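Local coordinates for probable thiosulfate sulfurtransferase (PDB 2EG4), which probably transfers sulfur from thiosulfate to an acceptor such as cyanide, as rhodaneses do, and carries a bound zinc ion, at residues 9-14 and 65-70; 28-33 and 72-77; 54-59 and 109-114. One frame throughout, in Å; residues are numbered along the deposited sequence.

Interaction 1. Residues 9-14 and 65-70; sequences LVDTRP and VLYDEG
Val10 and Leu66 face each other across two neighbouring parallel strands, 9-11 and 65-67, the inner pair of the four-stranded sheet in the first rhodanese-like domain. The backbone sets the register: Val10 N bonds to Val65 O at 3.0 Å, and Tyr67 N to Val10 O at 2.8 Å. Just past the strand, Thr12 N meets Tyr67 O at 3.1 Å, the bond almost straight (177°).

Apolar packing splits between the two faces of the sheet. Val10 CB lies 3.9 Å from Leu66 CG, the two side chains side by side; Leu66 also packs on Leu75 and Thr78 of helix 73-84. On the other face Tyr67 CG sits between the backbone N and the carbonyl carbon (chi1 69°), which lays one ring face over the neighbouring strand, against Asp11 CA, in a CH-pi contact offset toward the rim.

The polar groups gather at the C-terminal ends of the strands. Arg13 grips Asp11 side-on, NE to OD1 and NH2 to OD2, each on a syn lone pair. OD1 also takes Arg13 N from its anti side, closing an Asx turn, so three N-H groups hold this buried carboxylate. Tyr67 OH adds a weak bond to OD2; its stronger partner is Leu23 N. Asp68 OD2, which also holds Arg74 NE and Thr72 OG1, accepts from Thr12 OG1 at 2.7 Å, 36° above the carboxylate plane.

Interaction 2. Residues 28-33 and 72-77; sequences HLDLSA and TSRLCR
Asp30 OD1 accepts from Arg77 NH2 at 3.3 Å, a long bond within a salt bridge. It joins the loop after strand 27-28, with its inverse gamma turn centred on Leu31, to the first turns of helix 73-84 in the first rhodanese-like domain, on the side where the second domain packs. Arg77 NH2 is modelled too close to Ser32, so the details of this bond are doubtful.

The other carboxylate oxygen, Asp30 OD2, lies 3.4 Å from Arg74 CB and 3.5 Å from Arg74 CD. The Arg74 chain runs on, extended, past this acid, and its NE makes its salt bridge with Asp68 instead. Asp30 thus meets the charged end of one arginine and the hydrocarbon stem of the other.

Arg77 starts with CG between its backbone N and carbonyl carbon (chi1 57°) and then stretches from CG to NE, which takes it back over Arg74, between the helix and the loop. Leu31 O lies 3.4 Å from Arg77 CD. Arg74 CA sits 3.3 Å above the centre of one face of the Arg77 guanidinium; Ser32 approaches the opposite face, doubtful in detail. Arg77 NH1 reaches Ala195 O, between strand 186-189 and helix 197-206, where rhodaneses generally carry their active-site loop. Ser73 and Cys76 touch helix 197-206, and the Ser32 side chain is about 10 Å from that of the zinc ligand His192. The helix itself begins with Thr72 as N-cap, Thr72 OG1 accepting from Leu75 N at 3.2 Å.

Interaction 3. Residues 54-59 and 109-114; sequences LFQTLG and ERTEVV
Gln56, near the end of helix 41-57, lays its side chain along residues 109-114, part of the loop that leads from strand 89-92 to helix 125-130 and so from one rhodanese-like unit to the next. Gln56 CB rests 3.2 Å from Thr111 O. Gln56 CG, anti to the carbonyl carbon (chi1 -54°), leads the chain over to Val113 O, 3.3 Å away, and CD lies about equally far from both carbonyls. At the tip Gln56 NE2 donates to Val113 O at 3.1 Å. That oxygen is close to the amide plane of Gln56, yet the nitrogen stands 48° above the carbonyl plane of Val113. A second, weak bond from NE2 goes to Glu112 O. OE1 turns to the other side, where a water donates to it and weakly accepts from Arg110 NH2.

Gln56 O is held by two N-H groups: Thr111 N at 2.9 Å, in the carbonyl plane, and Gly59 N in the Schellman motif that ends the helix. Gly59 CA, at positive phi, comes to 3.4 Å from Thr111 CG2.

Arg110, bent at chi3, folds back so that one guanidinium face covers the Gln56-Thr57 peptide. Arg110 NH1 donates to Thr57 OG1 at 2.7 Å; the hydroxyl is also bonded to Glu53 O. Apolar contact is small, mainly Phe55 CB on Val113 CG1. The loop is therefore held largely by polar groups of the helix end, with the glutamine amide using both its donor and its acceptor.

The segments come in the order 9-14, 28-33, 54-59, 65-70, 72-77, 109-114, so those of the three contacts alternate along the chain. The four segments of interactions 1 and 2 lie in one rhodanese-like unit; 109-114 is in the loop leading from it toward the second. Interactions 1 and 2 have centres 8 Å apart and touch through the Asp68-Arg74 salt bridge, where strand 64-67 leads into helix 73-84. Interaction 3 lies about 19 Å, centre to centre, from both, at the end of helix 41-57. It meets interaction 2 through Leu58 on Leu29 and Leu54 on Leu31, but does not touch interaction 1, the nearest atoms being about 6 Å apart.

Interaction 1. Residues 9-14 and 65-70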
ATOM      1  N   LEU B   9       0.202 -15.748   8.666  1.00 43.75           N
ATOM      2  CA  LEU B   9      -1.028 -15.123   8.210  1.00 43.56           C
ATOM      3  C   LEU B   9      -1.325 -13.793   8.894  1.00 42.76           C
ATOM      4  O   LEU B   9      -1.052 -13.612  10.083  1.00 42.44           O
ATOM      5  CB  LEU B   9      -2.211 -16.080   8.397  1.00 46.63           C
ATOM      6  CG  LEU B   9      -2.182 -17.375   7.569  1.00 48.61           C
ATOM      7  CD1 LEU B   9      -0.996 -18.233   7.980  1.00 49.63           C
ATOM      8  CD2 LEU B   9      -3.477 -18.146   7.777  1.00 50.87           C
ATOM      9  N   VAL B  10      -1.882 -12.869   8.120  1.00 39.29           N
ATOM     10  CA  VAL B  10      -2.244 -11.546   8.608  1.00 35.95           C
ATOM     11  C   VAL B  10      -3.631 -11.185   8.084  1.00 36.69           C
ATOM     12  O   VAL B  10      -3.856 -11.085   6.867  1.00 32.44           O
ATOM     13  CB  VAL B  10      -1.226 -10.470   8.147  1.00 35.82           C
ATOM     14  CG1 VAL B  10      -1.642  -9.106   8.662  1.00 34.51           C
ATOM     15  CG2 VAL B  10       0.166 -10.812   8.652  1.00 35.01           C
ATOM     16  N   ASP B  11      -4.560 -11.010   9.020  1.00 33.49           N
ATOM     17  CA  ASP B  11      -5.943 -10.651   8.729  1.00 32.86           C
ATOM     18  C   ASP B  11      -6.032  -9.120   8.795  1.00 35.56           C
ATOM     19  O   ASP B  11      -5.810  -8.528   9.856  1.00 32.28           O
ATOM     20  CB  ASP B  11      -6.852 -11.272   9.797  1.00 31.74           C
ATOM     21  CG  ASP B  11      -8.321 -11.202   9.445  1.00 27.85           C
ATOM     22  OD1 ASP B  11      -8.761 -10.230   8.792  1.00 33.62           O
ATOM     23  OD2 ASP B  11      -9.057 -12.128   9.843  1.00 34.71           O
ATOM     24  N   THR B  12      -6.358  -8.481   7.676  1.00 32.96           N
ATOM     25  CA  THR B  12      -6.451  -7.022   7.628  1.00 34.20           C
ATOM     26  C   THR B  12      -7.875  -6.512   7.782  1.00 33.59           C
ATOM     27  O   THR B  12      -8.162  -5.352   7.506  1.00 33.82           O
ATOM     28  CB  THR B  12      -5.885  -6.470   6.307  1.00 36.77           C
ATOM     29  OG1 THR B  12      -6.674  -6.955   5.207  1.00 37.00           O
ATOM     30  CG2 THR B  12      -4.448  -6.908   6.135  1.00 35.07           C
ATOM     31  N   ARG B  13      -8.778  -7.376   8.225  1.00 32.90           N
ATOM     32  CA  ARG B  13     -10.162  -6.959   8.406  1.00 33.12           C
ATOM     33  C   ARG B  13     -10.302  -6.265   9.766  1.00 31.78           C
ATOM     34  O   ARG B  13      -9.387  -6.317  10.590  1.00 33.08           O
ATOM     35  CB  ARG B  13     -11.087  -8.178   8.345  1.00 32.18           C
ATOM     36  CG  ARG B  13     -11.113  -8.863   6.977  1.00 32.71           C
ATOM     37  CD  ARG B  13     -11.945 -10.124   7.047  1.00 29.21           C
ATOM     38  NE  ARG B  13     -11.395 -11.022   8.056  1.00 30.34           N
ATOM     39  CZ  ARG B  13     -12.116 -11.868   8.788  1.00 30.07           C
ATOM     40  NH1 ARG B  13     -13.433 -11.935   8.627  1.00 32.09           N
ATOM     41  NH2 ARG B  13     -11.516 -12.638   9.679  1.00 29.48           N
ATOM     42  N   PRO B  14     -11.436  -5.594   9.996  1.00 34.48           N
ATOM     43  CA  PRO B  14     -11.688  -4.897  11.262  1.00 35.79           C
ATOM     44  C   PRO B  14     -11.646  -5.883  12.430  1.00 38.73           C
ATOM     45  O   PRO B  14     -11.857  -7.085  12.246  1.00 36.72           O
ATOM     46  CB  PRO B  14     -13.078  -4.313  11.054  1.00 37.16           C
ATOM     47  CG  PRO B  14     -13.093  -4.008   9.601  1.00 37.59           C
ATOM     48  CD  PRO B  14     -12.484  -5.271   9.013  1.00 33.86           C
ATOM     49  N   VAL B  65       1.402 -14.073   4.321  1.00 35.81           N
ATOM     50  CA  VAL B  65       0.205 -14.061   3.503  1.00 36.68           C
ATOM     51  C   VAL B  65      -0.873 -13.244   4.196  1.00 37.60           C
ATOM     52  O   VAL B  65      -1.322 -13.600   5.286  1.00 39.98           O
ATOM     53  CB  VAL B  65      -0.335 -15.481   3.267  1.00 37.32           C
ATOM     54  CG1 VAL B  65      -1.655 -15.409   2.507  1.00 36.88           C
ATOM     55  CG2 VAL B  65       0.690 -16.296   2.486  1.00 38.94           C
ATOM     56  N   LEU B  66      -1.291 -12.162   3.550  1.00 37.71           N
ATOM     57  CA  LEU B  66      -2.318 -11.286   4.098  1.00 35.77           C
ATOM     58  C   LEU B  66      -3.660 -11.551   3.423  1.00 36.26           C
ATOM     59  O   LEU B  66      -3.733 -11.735   2.204  1.00 35.08           O
ATOM     60  CB  LEU B  66      -1.925  -9.813   3.901  1.00 32.33           C
ATOM     61  CG  LEU B  66      -0.603  -9.326   4.510  1.00 30.76           C
ATOM     62  CD1 LEU B  66       0.542  -9.491   3.500  1.00 27.52           C
ATOM     63  CD2 LEU B  66      -0.732  -7.846   4.886  1.00 30.11           C
ATOM     64  N   TYR B  67      -4.731 -11.573   4.209  1.00 33.62           N
ATOM     65  CA  TYR B  67      -6.045 -11.812   3.630  1.00 35.21           C
ATOM     66  C   TYR B  67      -7.096 -10.812   4.100  1.00 37.46           C
ATOM     67  O   TYR B  67      -6.956 -10.193   5.161  1.00 37.50           O
ATOM     68  CB  TYR B  67      -6.496 -13.250   3.916  1.00 34.08           C
ATOM     69  CG  TYR B  67      -6.826 -13.561   5.362  1.00 35.52           C
ATOM     70  CD1 TYR B  67      -8.112 -13.352   5.868  1.00 35.02           C
ATOM     71  CD2 TYR B  67      -5.860 -14.084   6.216  1.00 34.71           C
ATOM     72  CE1 TYR B  67      -8.427 -13.664   7.191  1.00 34.88           C
ATOM     73  CE2 TYR B  67      -6.161 -14.395   7.545  1.00 37.62           C
ATOM     74  CZ  TYR B  67      -7.442 -14.185   8.023  1.00 35.01           C
ATOM     75  OH  TYR B  67      -7.728 -14.500   9.337  1.00 38.06           O
ATOM     76  N   ASP B  68      -8.136 -10.652   3.289  1.00 37.12           N
ATOM     77  CA  ASP B  68      -9.232  -9.729   3.564  1.00 39.61           C
ATOM     78  C   ASP B  68     -10.381 -10.171   2.664  1.00 41.33           C
ATOM     79  O   ASP B  68     -10.268 -11.171   1.950  1.00 41.90           O
ATOM     80  CB  ASP B  68      -8.817  -8.291   3.211  1.00 38.70           C
ATOM     81  CG  ASP B  68      -9.656  -7.238   3.927  1.00 38.43           C
ATOM     82  OD1 ASP B  68     -10.875  -7.451   4.090  1.00 36.22           O
ATOM     83  OD2 ASP B  68      -9.098  -6.187   4.314  1.00 34.85           O
ATOM     84  N   GLU B  69     -11.489  -9.441   2.690  1.00 43.27           N
ATOM     85  CA  GLU B  69     -12.617  -9.799   1.840  1.00 44.10           C
ATOM     86  C   GLU B  69     -12.590  -8.913   0.603  1.00 42.87           C
ATOM     87  O   GLU B  69     -13.178  -7.829   0.572  1.00 41.40           O
ATOM     88  CB  GLU B  69     -13.945  -9.644   2.593  1.00 47.29           C
ATOM     89  CG  GLU B  69     -15.142 -10.194   1.813  1.00 51.04           C
ATOM     90  CD  GLU B  69     -14.866 -11.567   1.198  1.00 53.51           C
ATOM     91  OE1 GLU B  69     -14.637 -12.534   1.959  1.00 54.46           O
ATOM     92  OE2 GLU B  69     -14.872 -11.681  -0.048  1.00 54.55           O
ATOM     93  N   GLY B  70     -11.887  -9.387  -0.421  1.00 42.73           N
ATOM     94  CA  GLY B  70     -11.764  -8.623  -1.644  1.00 39.73           C
ATOM     95  C   GLY B  70     -10.469  -7.840  -1.588  1.00 40.55           C
ATOM     96  O   GLY B  70      -9.850  -7.728  -0.530  1.00 41.18           O
TER

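Interaction 2. Residues 28-33 and 72-77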
ATOM      1  N   HIS B  28      -3.839  -9.870  13.596  1.00 43.54           N
ATOM      2  CA  HIS B  28      -4.685  -8.792  13.093  1.00 43.64           C
ATOM      3  C   HIS B  28      -3.833  -7.538  12.896  1.00 43.14           C
ATOM      4  O   HIS B  28      -3.071  -7.158  13.788  1.00 41.43           O
ATOM      5  CB  HIS B  28      -5.825  -8.522  14.078  1.00 45.24           C
ATOM      6  CG  HIS B  28      -6.659  -7.329  13.729  1.00 46.12           C
ATOM      7  ND1 HIS B  28      -6.248  -6.037  13.973  1.00 47.98           N
ATOM      8  CD2 HIS B  28      -7.883  -7.233  13.158  1.00 47.60           C
ATOM      9  CE1 HIS B  28      -7.183  -5.195  13.570  1.00 47.61           C
ATOM     10  NE2 HIS B  28      -8.187  -5.896  13.071  1.00 48.80           N
ATOM     11  N   LEU B  29      -3.953  -6.903  11.730  1.00 40.92           N
ATOM     12  CA  LEU B  29      -3.174  -5.700  11.438  1.00 39.98           C
ATOM     13  C   LEU B  29      -3.771  -4.875  10.303  1.00 40.75           C
ATOM     14  O   LEU B  29      -4.119  -5.406   9.248  1.00 41.37           O
ATOM     15  CB  LEU B  29      -1.729  -6.076  11.091  1.00 36.10           C
ATOM     16  CG  LEU B  29      -0.758  -4.934  10.765  1.00 34.72           C
ATOM     17  CD1 LEU B  29      -0.545  -4.049  12.008  1.00 32.14           C
ATOM     18  CD2 LEU B  29       0.571  -5.508  10.325  1.00 30.21           C
ATOM     19  N   ASP B  30      -3.871  -3.571  10.534  1.00 42.40           N
ATOM     20  CA  ASP B  30      -4.424  -2.637   9.561  1.00 41.99           C
ATOM     21  C   ASP B  30      -3.639  -1.328   9.643  1.00 42.93           C
ATOM     22  O   ASP B  30      -3.861  -0.517  10.541  1.00 40.96           O
ATOM     23  CB  ASP B  30      -5.900  -2.384   9.876  1.00 46.48           C
ATOM     24  CG  ASP B  30      -6.647  -1.722   8.734  1.00 48.18           C
ATOM     25  OD1 ASP B  30      -6.127  -0.744   8.144  1.00 49.22           O
ATOM     26  OD2 ASP B  30      -7.771  -2.172   8.434  1.00 51.93           O
ATOM     27  N   LEU B  31      -2.718  -1.125   8.711  1.00 41.80           N
ATOM     28  CA  LEU B  31      -1.903   0.083   8.701  1.00 42.91           C
ATOM     29  C   LEU B  31      -2.535   1.198   7.877  1.00 46.67           C
ATOM     30  O   LEU B  31      -1.891   1.818   7.028  1.00 44.42           O
ATOM     31  CB  LEU B  31      -0.510  -0.251   8.177  1.00 39.87           C
ATOM     32  CG  LEU B  31       0.198  -1.273   9.067  1.00 34.46           C
ATOM     33  CD1 LEU B  31       1.497  -1.727   8.431  1.00 33.33           C
ATOM     34  CD2 LEU B  31       0.465  -0.641  10.437  1.00 36.15           C
ATOM     35  N   SER B  32      -3.801   1.471   8.167  1.00 51.06           N
ATOM     36  CA  SER B  32      -4.553   2.495   7.454  1.00 54.71           C
ATOM     37  C   SER B  32      -4.078   3.952   7.540  1.00 54.30           C
ATOM     38  O   SER B  32      -3.417   4.465   6.637  1.00 53.29           O
ATOM     39  CB  SER B  32      -6.021   2.429   7.888  1.00 57.23           C
ATOM     40  OG  SER B  32      -6.806   3.382   7.187  1.00 61.66           O
ATOM     41  N   ALA B  33      -4.436   4.606   8.637  1.00 55.90           N
ATOM     42  CA  ALA B  33      -4.140   6.017   8.874  1.00 56.57           C
ATOM     43  C   ALA B  33      -2.723   6.580   8.727  1.00 56.73           C
ATOM     44  O   ALA B  33      -2.541   7.616   8.087  1.00 58.13           O
ATOM     45  CB  ALA B  33      -4.695   6.412  10.243  1.00 57.15           C
ATOM     46  N   THR B  72      -9.020  -5.044  -0.889  1.00 41.47           N
ATOM     47  CA  THR B  72      -9.294  -3.798  -0.184  1.00 40.36           C
ATOM     48  C   THR B  72      -8.091  -2.883  -0.041  1.00 40.03           C
ATOM     49  O   THR B  72      -6.939  -3.322  -0.087  1.00 38.82           O
ATOM     50  CB  THR B  72      -9.840  -4.081   1.226  1.00 40.65           C
ATOM     51  OG1 THR B  72      -8.906  -4.892   1.945  1.00 38.11           O
ATOM     52  CG2 THR B  72     -11.160  -4.808   1.145  1.00 40.19           C
ATOM     53  N   SER B  73      -8.376  -1.603   0.147  1.00 38.90           N
ATOM     54  CA  SER B  73      -7.324  -0.619   0.324  1.00 39.08           C
ATOM     55  C   SER B  73      -6.527  -0.963   1.578  1.00 38.11           C
ATOM     56  O   SER B  73      -5.298  -0.897   1.577  1.00 36.05           O
ATOM     57  CB  SER B  73      -7.927   0.787   0.443  1.00 40.75           C
ATOM     58  OG  SER B  73      -8.595   1.151  -0.755  1.00 43.37           O
ATOM     59  N   ARG B  74      -7.222  -1.352   2.646  1.00 36.74           N
ATOM     60  CA  ARG B  74      -6.529  -1.694   3.889  1.00 35.19           C
ATOM     61  C   ARG B  74      -5.609  -2.893   3.697  1.00 33.66           C
ATOM     62  O   ARG B  74      -4.474  -2.896   4.173  1.00 33.08           O
ATOM     63  CB  ARG B  74      -7.534  -1.954   5.023  1.00 34.51           C
ATOM     64  CG  ARG B  74      -8.424  -3.175   4.859  1.00 35.61           C
ATOM     65  CD  ARG B  74      -9.721  -3.016   5.662  1.00 36.81           C
ATOM     66  NE  ARG B  74     -10.651  -4.113   5.401  1.00 37.31           N
ATOM     67  CZ  ARG B  74     -11.942  -4.105   5.718  1.00 36.36           C
ATOM     68  NH1 ARG B  74     -12.478  -3.052   6.321  1.00 38.43           N
ATOM     69  NH2 ARG B  74     -12.700  -5.149   5.407  1.00 37.39           N
ATOM     70  N   LEU B  75      -6.087  -3.904   2.977  1.00 32.10           N
ATOM     71  CA  LEU B  75      -5.276  -5.089   2.720  1.00 28.36           C
ATOM     72  C   LEU B  75      -3.990  -4.720   1.990  1.00 27.80           C
ATOM     73  O   LEU B  75      -2.905  -5.166   2.370  1.00 26.23           O
ATOM     74  CB  LEU B  75      -6.042  -6.103   1.863  1.00 30.42           C
ATOM     75  CG  LEU B  75      -5.165  -7.235   1.293  1.00 25.93           C
ATOM     76  CD1 LEU B  75      -4.636  -8.121   2.403  1.00 29.25           C
ATOM     77  CD2 LEU B  75      -5.976  -8.058   0.308  1.00 29.36           C
ATOM     78  N   CYS B  76      -4.128  -3.914   0.940  1.00 27.56           N
ATOM     79  CA  CYS B  76      -2.977  -3.511   0.130  1.00 29.30           C
ATOM     80  C   CYS B  76      -2.039  -2.500   0.797  1.00 28.52           C
ATOM     81  O   CYS B  76      -0.826  -2.644   0.728  1.00 27.44           O
ATOM     82  CB  CYS B  76      -3.447  -2.959  -1.222  1.00 27.38           C
ATOM     83  SG  CYS B  76      -4.271  -4.170  -2.307  1.00 27.57           S
ATOM     84  N   ARG B  77      -2.563  -1.468   1.445  1.00 30.30           N
ATOM     85  CA  ARG B  77      -1.612  -0.542   2.056  1.00 30.42           C
ATOM     86  C   ARG B  77      -0.854  -1.291   3.153  1.00 27.93           C
ATOM     87  O   ARG B  77       0.337  -1.060   3.363  1.00 28.78           O
ATOM     88  CB  ARG B  77      -2.310   0.697   2.614  1.00 32.60           C
ATOM     89  CG  ARG B  77      -3.366   0.385   3.603  1.00 37.71           C
ATOM     90  CD  ARG B  77      -3.847   1.645   4.288  1.00 35.82           C
ATOM     91  NE  ARG B  77      -4.985   1.323   5.129  1.00 39.26           N
ATOM     92  CZ  ARG B  77      -6.257   1.485   4.785  1.00 40.03           C
ATOM     93  NH1 ARG B  77      -6.589   1.986   3.595  1.00 35.23           N
ATOM     94  NH2 ARG B  77      -7.200   1.116   5.640  1.00 39.06           N
TER

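Interaction 3. Residues 54-59 and 109-114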
ATOM      1  N   LEU B  54       7.959  -3.514  14.234  1.00 34.89           N
ATOM      2  CA  LEU B  54       6.680  -4.127  13.909  1.00 33.95           C
ATOM      3  C   LEU B  54       6.803  -5.614  13.569  1.00 34.05           C
ATOM      4  O   LEU B  54       6.066  -6.444  14.091  1.00 32.67           O
ATOM      5  CB  LEU B  54       6.042  -3.385  12.738  1.00 32.16           C
ATOM      6  CG  LEU B  54       4.726  -3.958  12.216  1.00 30.43           C
ATOM      7  CD1 LEU B  54       3.680  -3.953  13.317  1.00 30.52           C
ATOM      8  CD2 LEU B  54       4.262  -3.139  11.011  1.00 32.02           C
ATOM      9  N   PHE B  55       7.742  -5.946  12.693  1.00 34.93           N
ATOM     10  CA  PHE B  55       7.932  -7.333  12.287  1.00 36.13           C
ATOM     11  C   PHE B  55       8.277  -8.241  13.466  1.00 38.57           C
ATOM     12  O   PHE B  55       7.662  -9.289  13.656  1.00 38.91           O
ATOM     13  CB  PHE B  55       9.041  -7.432  11.231  1.00 35.04           C
ATOM     14  CG  PHE B  55       8.765  -6.655   9.968  1.00 34.88           C
ATOM     15  CD1 PHE B  55       7.562  -5.982   9.778  1.00 36.42           C
ATOM     16  CD2 PHE B  55       9.737  -6.575   8.973  1.00 36.70           C
ATOM     17  CE1 PHE B  55       7.332  -5.237   8.615  1.00 32.60           C
ATOM     18  CE2 PHE B  55       9.515  -5.834   7.811  1.00 36.79           C
ATOM     19  CZ  PHE B  55       8.308  -5.164   7.636  1.00 35.40           C
ATOM     20  N   GLN B  56       9.258  -7.830  14.261  1.00 41.93           N
ATOM     21  CA  GLN B  56       9.693  -8.621  15.405  1.00 43.73           C
ATOM     22  C   GLN B  56       8.580  -8.874  16.409  1.00 43.82           C
ATOM     23  O   GLN B  56       8.423  -9.990  16.899  1.00 43.80           O
ATOM     24  CB  GLN B  56      10.859  -7.933  16.107  1.00 45.24           C
ATOM     25  CG  GLN B  56      12.018  -7.600  15.184  1.00 47.26           C
ATOM     26  CD  GLN B  56      13.255  -7.181  15.945  1.00 47.05           C
ATOM     27  OE1 GLN B  56      13.166  -6.651  17.050  1.00 49.86           O
ATOM     28  NE2 GLN B  56      14.421  -7.403  15.350  1.00 47.56           N
ATOM     29  N   THR B  57       7.803  -7.840  16.709  1.00 44.21           N
ATOM     30  CA  THR B  57       6.718  -7.963  17.676  1.00 44.97           C
ATOM     31  C   THR B  57       5.591  -8.894  17.242  1.00 45.70           C
ATOM     32  O   THR B  57       5.119  -9.707  18.034  1.00 44.83           O
ATOM     33  CB  THR B  57       6.131  -6.583  18.009  1.00 47.09           C
ATOM     34  OG1 THR B  57       7.167  -5.747  18.539  1.00 46.87           O
ATOM     35  CG2 THR B  57       5.010  -6.709  19.037  1.00 48.43           C
ATOM     36  N   LEU B  58       5.148  -8.773  15.993  1.00 45.25           N
ATOM     37  CA  LEU B  58       4.077  -9.628  15.488  1.00 45.79           C
ATOM     38  C   LEU B  58       4.638 -10.989  15.087  1.00 46.69           C
ATOM     39  O   LEU B  58       3.928 -11.819  14.515  1.00 46.25           O
ATOM     40  CB  LEU B  58       3.391  -8.986  14.276  1.00 45.26           C
ATOM     41  CG  LEU B  58       2.478  -7.777  14.522  1.00 47.37           C
ATOM     42  CD1 LEU B  58       1.967  -7.228  13.200  1.00 46.55           C
ATOM     43  CD2 LEU B  58       1.314  -8.186  15.400  1.00 46.58           C
ATOM     44  N   GLY B  59       5.915 -11.209  15.385  1.00 47.27           N
ATOM     45  CA  GLY B  59       6.542 -12.470  15.035  1.00 48.96           C
ATOM     46  C   GLY B  59       6.398 -12.741  13.550  1.00 50.16           C
ATOM     47  O   GLY B  59       5.980 -13.826  13.145  1.00 51.16           O
ATOM     48  N   GLU B 109       5.669 -15.116  19.241  1.00 67.87           N
ATOM     49  CA  GLU B 109       6.920 -15.069  19.979  1.00 68.70           C
ATOM     50  C   GLU B 109       7.829 -14.201  19.121  1.00 67.79           C
ATOM     51  O   GLU B 109       8.167 -14.570  18.000  1.00 68.84           O
ATOM     52  CB  GLU B 109       7.520 -16.469  20.135  1.00 69.59           C
ATOM     53  CG  GLU B 109       8.440 -16.615  21.349  1.00 71.71           C
ATOM     54  CD  GLU B 109       9.547 -15.569  21.392  1.00 73.13           C
ATOM     55  OE1 GLU B 109      10.437 -15.597  20.516  1.00 74.22           O
ATOM     56  OE2 GLU B 109       9.525 -14.715  22.305  1.00 73.68           O
ATOM     57  N   ARG B 110       8.203 -13.039  19.641  1.00 67.07           N
ATOM     58  CA  ARG B 110       9.052 -12.109  18.909  1.00 67.14           C
ATOM     59  C   ARG B 110      10.101 -12.789  18.035  1.00 66.50           C
ATOM     60  O   ARG B 110      10.613 -13.855  18.374  1.00 66.99           O
ATOM     61  CB  ARG B 110       9.748 -11.157  19.883  1.00 67.30           C
ATOM     62  CG  ARG B 110       8.796 -10.318  20.720  1.00 68.79           C
ATOM     63  CD  ARG B 110       9.571  -9.394  21.638  1.00 69.47           C
ATOM     64  NE  ARG B 110      10.366  -8.418  20.895  1.00 70.03           N
ATOM     65  CZ  ARG B 110       9.868  -7.329  20.316  1.00 70.10           C
ATOM     66  NH1 ARG B 110       8.570  -7.071  20.392  1.00 69.93           N
ATOM     67  NH2 ARG B 110      10.667  -6.495  19.663  1.00 70.52           N
ATOM     68  N   THR B 111      10.403 -12.164  16.901  1.00 64.78           N
ATOM     69  CA  THR B 111      11.406 -12.668  15.972  1.00 62.39           C
ATOM     70  C   THR B 111      12.555 -11.668  15.992  1.00 61.04           C
ATOM     71  O   THR B 111      12.465 -10.635  16.649  1.00 60.98           O
ATOM     72  CB  THR B 111      10.854 -12.772  14.538  1.00 63.05           C
ATOM     73  OG1 THR B 111      10.475 -11.470  14.072  1.00 63.61           O
ATOM     74  CG2 THR B 111       9.643 -13.690  14.504  1.00 62.98           C
ATOM     75  N   GLU B 112      13.633 -11.969  15.278  1.00 59.97           N
ATOM     76  CA  GLU B 112      14.784 -11.076  15.249  1.00 58.65           C
ATOM     77  C   GLU B 112      14.986 -10.432  13.883  1.00 56.68           C
ATOM     78  O   GLU B 112      15.902  -9.627  13.697  1.00 55.98           O
ATOM     79  CB  GLU B 112      16.049 -11.843  15.647  1.00 61.29           C
ATOM     80  CG  GLU B 112      16.003 -12.439  17.042  1.00 63.75           C
ATOM     81  CD  GLU B 112      17.280 -13.173  17.401  1.00 65.37           C
ATOM     82  OE1 GLU B 112      17.648 -14.118  16.669  1.00 65.43           O
ATOM     83  OE2 GLU B 112      17.914 -12.805  18.414  1.00 66.08           O
ATOM     84  N   VAL B 113      14.128 -10.792  12.933  1.00 54.28           N
ATOM     85  CA  VAL B 113      14.205 -10.254  11.580  1.00 51.08           C
ATOM     86  C   VAL B 113      14.353  -8.730  11.606  1.00 48.67           C
ATOM     87  O   VAL B 113      13.753  -8.056  12.440  1.00 46.82           O
ATOM     88  CB  VAL B 113      12.942 -10.643  10.769  1.00 51.91           C
ATOM     89  CG1 VAL B 113      11.693 -10.091  11.446  1.00 50.15           C
ATOM     90  CG2 VAL B 113      13.057 -10.125   9.346  1.00 52.98           C
ATOM     91  N   VAL B 114      15.165  -8.197  10.697  1.00 48.10           N
ATOM     92  CA  VAL B 114      15.398  -6.754  10.620  1.00 47.43           C
ATOM     93  C   VAL B 114      14.903  -6.191   9.290  1.00 45.79           C
ATOM     94  O   VAL B 114      15.157  -6.764   8.232  1.00 47.11           O
ATOM     95  CB  VAL B 114      16.902  -6.422  10.769  1.00 47.49           C
ATOM     96  CG1 VAL B 114      17.116  -4.917  10.705  1.00 46.84           C
ATOM     97  CG2 VAL B 114      17.427  -6.985  12.085  1.00 48.57           C
TER
HETATM   98  O   HOH W   1      11.528  -4.280  18.644  1.00 42.13           O